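Local coordinates for glycosylation Associate Protein 3 (Streptococcus agalactiae serotype V, PDB 6OYC), which forms a complex with Gap1 and Gap2 and probably takes part in glycosylation and accessory Sec export of streptococcal surface proteins, at residues L192-S197 with D201-P206; I224-Y229 with F235-Y240. All coordinates share one frame; numbering follows the deposited sequence.

Interaction 1 (L192-S197 with D201-P206)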
# COMPACT_ATOMS: atom_id res chain seq x y z
N LEU C 192 -6.00 -13.01 12.17
CA LEU C 192 -5.48 -12.09 11.16
C LEU C 192 -6.55 -11.75 10.13
O LEU C 192 -7.21 -12.65 9.60
CB LEU C 192 -4.26 -12.67 10.46
CG LEU C 192 -3.21 -13.30 11.36
CD1 LEU C 192 -2.06 -13.82 10.52
CD2 LEU C 192 -2.74 -12.30 12.36
N VAL C 193 -6.69 -10.46 9.83
CA VAL C 193 -7.56 -10.03 8.75
C VAL C 193 -6.81 -9.00 7.92
O VAL C 193 -5.82 -8.41 8.35
CB VAL C 193 -8.90 -9.46 9.26
CG1 VAL C 193 -9.78 -10.60 9.81
CG2 VAL C 193 -8.68 -8.39 10.32
N SER C 194 -7.28 -8.82 6.69
CA SER C 194 -6.69 -7.85 5.78
C SER C 194 -7.71 -7.52 4.70
O SER C 194 -8.79 -8.11 4.65
CB SER C 194 -5.39 -8.37 5.17
OG SER C 194 -4.63 -7.31 4.63
N ASN C 195 -7.36 -6.56 3.87
CA ASN C 195 -8.17 -6.24 2.70
C ASN C 195 -7.99 -7.33 1.65
O ASN C 195 -6.85 -7.67 1.30
CB ASN C 195 -7.77 -4.88 2.13
CG ASN C 195 -8.77 -4.34 1.14
OD1 ASN C 195 -9.34 -5.08 0.34
ND2 ASN C 195 -9.00 -3.03 1.19
N PRO C 196 -9.07 -7.91 1.13
CA PRO C 196 -8.93 -9.00 0.16
C PRO C 196 -8.86 -8.56 -1.30
O PRO C 196 -8.52 -9.39 -2.15
CB PRO C 196 -10.20 -9.83 0.41
CG PRO C 196 -11.21 -8.81 0.80
CD PRO C 196 -10.47 -7.72 1.54
N SER C 197 -9.14 -7.29 -1.60
CA SER C 197 -9.14 -6.82 -2.97
C SER C 197 -7.72 -6.78 -3.54
O SER C 197 -6.72 -6.91 -2.83
CB SER C 197 -9.81 -5.44 -3.07
OG SER C 197 -8.94 -4.40 -2.68
N ASP C 201 -5.37 -0.72 -0.30
CA ASP C 201 -4.64 -0.84 0.95
C ASP C 201 -5.48 -0.50 2.17
O ASP C 201 -4.97 -0.54 3.29
CB ASP C 201 -3.41 0.08 0.95
CG ASP C 201 -2.36 -0.35 -0.04
OD1 ASP C 201 -1.97 0.50 -0.88
OD2 ASP C 201 -1.93 -1.53 0.02
N SER C 202 -6.75 -0.13 1.98
CA SER C 202 -7.55 0.32 3.10
C SER C 202 -7.94 -0.84 3.99
O SER C 202 -8.21 -1.95 3.51
CB SER C 202 -8.81 1.04 2.63
OG SER C 202 -9.68 1.27 3.72
N LEU C 203 -7.97 -0.59 5.29
CA LEU C 203 -8.48 -1.55 6.25
C LEU C 203 -9.78 -1.08 6.90
O LEU C 203 -10.25 -1.71 7.85
CB LEU C 203 -7.41 -1.85 7.30
CG LEU C 203 -6.23 -2.56 6.64
CD1 LEU C 203 -5.07 -2.75 7.61
CD2 LEU C 203 -6.69 -3.90 6.07
N ILE C 204 -10.35 0.01 6.42
CA ILE C 204 -11.69 0.43 6.81
C ILE C 204 -12.63 -0.18 5.79
O ILE C 204 -12.78 0.33 4.68
CB ILE C 204 -11.80 1.96 6.86
CG1 ILE C 204 -10.82 2.49 7.91
CG2 ILE C 204 -13.24 2.40 7.14
CD1 ILE C 204 -10.78 3.97 8.03
N LEU C 205 -13.23 -1.32 6.14
CA LEU C 205 -13.97 -2.13 5.19
C LEU C 205 -15.38 -2.39 5.69
O LEU C 205 -15.56 -2.93 6.80
CB LEU C 205 -13.25 -3.46 4.93
CG LEU C 205 -11.84 -3.26 4.38
CD1 LEU C 205 -11.07 -4.56 4.34
CD2 LEU C 205 -11.89 -2.58 3.01
N PRO C 206 -16.41 -2.06 4.90
CA PRO C 206 -17.79 -2.34 5.31
C PRO C 206 -18.02 -3.78 5.70
O PRO C 206 -18.84 -4.05 6.60
CB PRO C 206 -18.61 -1.95 4.07
CG PRO C 206 -17.74 -0.95 3.35
CD PRO C 206 -16.33 -1.41 3.58

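Interaction 2 (I224-Y229 with F235-Y240)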
# COMPACT_ATOMS: atom_id res chain seq x y z
N ILE C 224 -13.33 -7.62 22.38
CA ILE C 224 -12.62 -7.52 21.11
C ILE C 224 -11.55 -6.45 21.23
O ILE C 224 -11.84 -5.30 21.58
CB ILE C 224 -13.57 -7.22 19.95
CG1 ILE C 224 -14.63 -8.32 19.84
CG2 ILE C 224 -12.79 -7.10 18.62
CD1 ILE C 224 -15.57 -8.14 18.65
N ASN C 225 -10.31 -6.83 20.97
CA ASN C 225 -9.21 -5.90 20.81
C ASN C 225 -8.80 -5.88 19.34
O ASN C 225 -8.65 -6.94 18.72
CB ASN C 225 -8.02 -6.29 21.69
CG ASN C 225 -8.38 -6.36 23.15
OD1 ASN C 225 -8.71 -5.35 23.77
ND2 ASN C 225 -8.31 -7.56 23.72
N VAL C 226 -8.66 -4.69 18.78
CA VAL C 226 -8.20 -4.52 17.41
C VAL C 226 -6.79 -3.95 17.48
O VAL C 226 -6.60 -2.82 17.95
CB VAL C 226 -9.16 -3.63 16.60
CG1 VAL C 226 -8.64 -3.45 15.19
CG2 VAL C 226 -10.56 -4.27 16.58
N ILE C 227 -5.81 -4.76 17.05
CA ILE C 227 -4.39 -4.43 17.09
C ILE C 227 -3.89 -4.11 15.69
O ILE C 227 -4.21 -4.83 14.73
CB ILE C 227 -3.57 -5.60 17.67
CG1 ILE C 227 -4.10 -6.00 19.05
CG2 ILE C 227 -2.09 -5.27 17.71
CD1 ILE C 227 -4.38 -7.48 19.16
N ALA C 228 -3.09 -3.05 15.58
CA ALA C 228 -2.44 -2.71 14.32
C ALA C 228 -1.01 -2.24 14.57
O ALA C 228 -0.64 -1.87 15.68
CB ALA C 228 -3.22 -1.63 13.57
N TYR C 229 -0.21 -2.25 13.49
CA TYR C 229 1.21 -1.89 13.53
C TYR C 229 1.67 -0.98 12.40
O TYR C 229 2.83 -0.53 12.44
CB TYR C 229 2.07 -3.17 13.49
CG TYR C 229 1.85 -3.94 12.22
CD1 TYR C 229 0.83 -4.88 12.13
CD2 TYR C 229 2.65 -3.72 11.10
CE1 TYR C 229 0.62 -5.58 10.97
CE2 TYR C 229 2.44 -4.41 9.94
CZ TYR C 229 1.42 -5.35 9.87
OH TYR C 229 1.21 -6.04 8.70
N PHE C 235 -4.91 3.50 11.32
CA PHE C 235 -6.01 4.39 10.95
C PHE C 235 -7.35 3.67 11.06
O PHE C 235 -8.29 4.17 11.68
CB PHE C 235 -5.79 4.92 9.54
CG PHE C 235 -6.72 6.03 9.15
CD1 PHE C 235 -6.96 7.08 10.01
CD2 PHE C 235 -7.32 6.03 7.90
CE1 PHE C 235 -7.81 8.11 9.64
CE2 PHE C 235 -8.16 7.06 7.52
CZ PHE C 235 -8.41 8.10 8.40
N ALA C 236 -7.45 2.48 10.46
CA ALA C 236 -8.66 1.68 10.58
C ALA C 236 -9.00 1.39 12.05
O ALA C 236 -10.16 1.52 12.45
CB ALA C 236 -8.51 0.38 9.80
N ALA C 237 -8.00 1.00 12.85
CA ALA C 237 -8.25 0.71 14.26
C ALA C 237 -8.86 1.91 14.97
O ALA C 237 -9.76 1.74 15.80
CB ALA C 237 -6.96 0.28 14.95
N LEU C 238 -8.39 3.12 14.67
CA LEU C 238 -9.00 4.30 15.27
C LEU C 238 -10.46 4.42 14.87
O LEU C 238 -11.31 4.81 15.68
CB LEU C 238 -8.25 5.57 14.86
CG LEU C 238 -6.83 5.79 15.39
CD1 LEU C 238 -6.19 6.92 14.60
CD2 LEU C 238 -6.84 6.10 16.88
N TYR C 239 -10.77 4.08 13.62
CA TYR C 239 -12.13 4.21 13.10
C TYR C 239 -13.06 3.19 13.75
O TYR C 239 -14.17 3.53 14.18
CB TYR C 239 -12.12 4.05 11.59
CG TYR C 239 -13.49 3.85 10.99
CD1 TYR C 239 -14.27 4.93 10.60
CD2 TYR C 239 -14.01 2.57 10.82
CE1 TYR C 239 -15.53 4.75 10.04
CE2 TYR C 239 -15.26 2.38 10.28
CZ TYR C 239 -16.02 3.47 9.90
OH TYR C 239 -17.27 3.27 9.35
N TYR C 240 -12.62 1.94 13.81
CA TYR C 240 -13.43 0.92 14.47
C TYR C 240 -13.69 1.29 15.93
O TYR C 240 -14.82 1.13 16.43
CB TYR C 240 -12.74 -0.45 14.34
CG TYR C 240 -12.69 -0.93 12.89
CD1 TYR C 240 -13.80 -0.82 12.07
CD2 TYR C 240 -11.53 -1.47 12.35
CE1 TYR C 240 -13.77 -1.25 10.76
CE2 TYR C 240 -11.49 -1.91 11.03
CZ TYR C 240 -12.61 -1.79 10.24
OH TYR C 240 -12.61 -2.20 8.92

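Interaction 1 (L192-S197 with D201-P206)
N195 packs against L205 and hydrogen-bonds the carbonyl of S202; N195 and L205 bury more than half of the contact's surface. One hydrogen bond crosses: N195 ND2 donates to S202 O at 2.7 Å, with an N-H...O angle of 151°. The amide nitrogen lies in the carbonyl plane, on a lone pair of S202 O, whereas that oxygen stands somewhat out of the plane of the N195 amide. With CG anti to the backbone N (chi1 -166°), the N195 side chain reaches across to the other segment.

The other end of the amide turns back into its own segment. S197 N donates to N195 OD1 at 2.9 Å, closing an Asx turn over P196. The other segment has a similar local turn: I204 N binds S202 OG at 3.1 Å, an ST turn.

The apolar part comes from two leucines. L205 crosses the N195 side chain at about a right angle and lays both methyls along one flank of it; CD2 is 3.4 Å from N195 ND2, and CD1 is 3.7 Å from N195 CA. L203 brings its CD2 methyl to within 3.5 Å of N195 N, beside the S194 backbone. The hydroxyl of S194 is engaged elsewhere, by V169 O, and D201 forms a salt bridge with K28.

Both ends of the N195 amide are therefore bonded, which fixes its rotation: the nitrogen ties the loop before helix 206-218 to the chain leaving strand 191-193, while the oxygen shapes the turn. The L205 methyls cover one flank of this buried amide, while L203 packs on the preceding backbone.

Interaction 2 (I224-Y229 with F235-Y240)
The beta-alpha-beta unit made by strand 223-227, helix 231-243 and strand 248-251 packs here at V226 and A237, where the helix lies back over the strand it follows. The evidence for close packing is the backbone separation: V226 CA and A237 CA are 6.1 Å apart, a spacing compatible with the small alanine side chain facing the sheet.

The contact is purely apolar. V226 points toward the helix, and its CG1 branch, anti to the backbone N (chi1 179°), does the touching, coming to 4.1 Å from A237 CB. Two residues on, on the same side of the chain, A228 CB lies 4.4 Å from A237 CB. The A237 methyl thus meets two side chains of segment 224-229 at once, with V226 slightly nearer. One helical turn further along, Y240 also directs its CB toward the strand; its ring stays at the margin, V226 CG1 being 4.5 Å from Y240 CD2.

I251 of the next strand also touches A237, and L168 of strand 163-168 touches V226 and A236, so the helix covers more than one strand. I227, pointing the other way, packs on L317 and L167. Within the helix, Y240 N bonds A236 O at 2.8 Å.

Alternate side chains at the C-terminal end of a strand meeting a helix through methyl groups, on one face of a parallel sheet, are typical of beta-alpha-beta crossovers in layered alpha/beta folds.

How the interactions relate
Interactions 1 and 2 come in series along the chain, with helix 206-218 between them, and their centres are about 12 Å apart. Both reach the five-stranded parallel sheet: interaction 1 leaves one of its two edge strands, 191-193, and interaction 2 covers the central strand 223-227. They touch through Y240. Its OH lies 2.6 Å from L203 O and 3.0 Å from L205 N, both probable hydrogen bonds, so the tyrosine of helix 231-243 grips the loop of interaction 1 just before helix 206-218. A236 CB packs against L203 O as well. Together they place neighbouring helices over one sheet whose strand order, 2-1-3-4-5, is found in flavodoxin-like folds and in the core of alpha/beta-hydrolase folds.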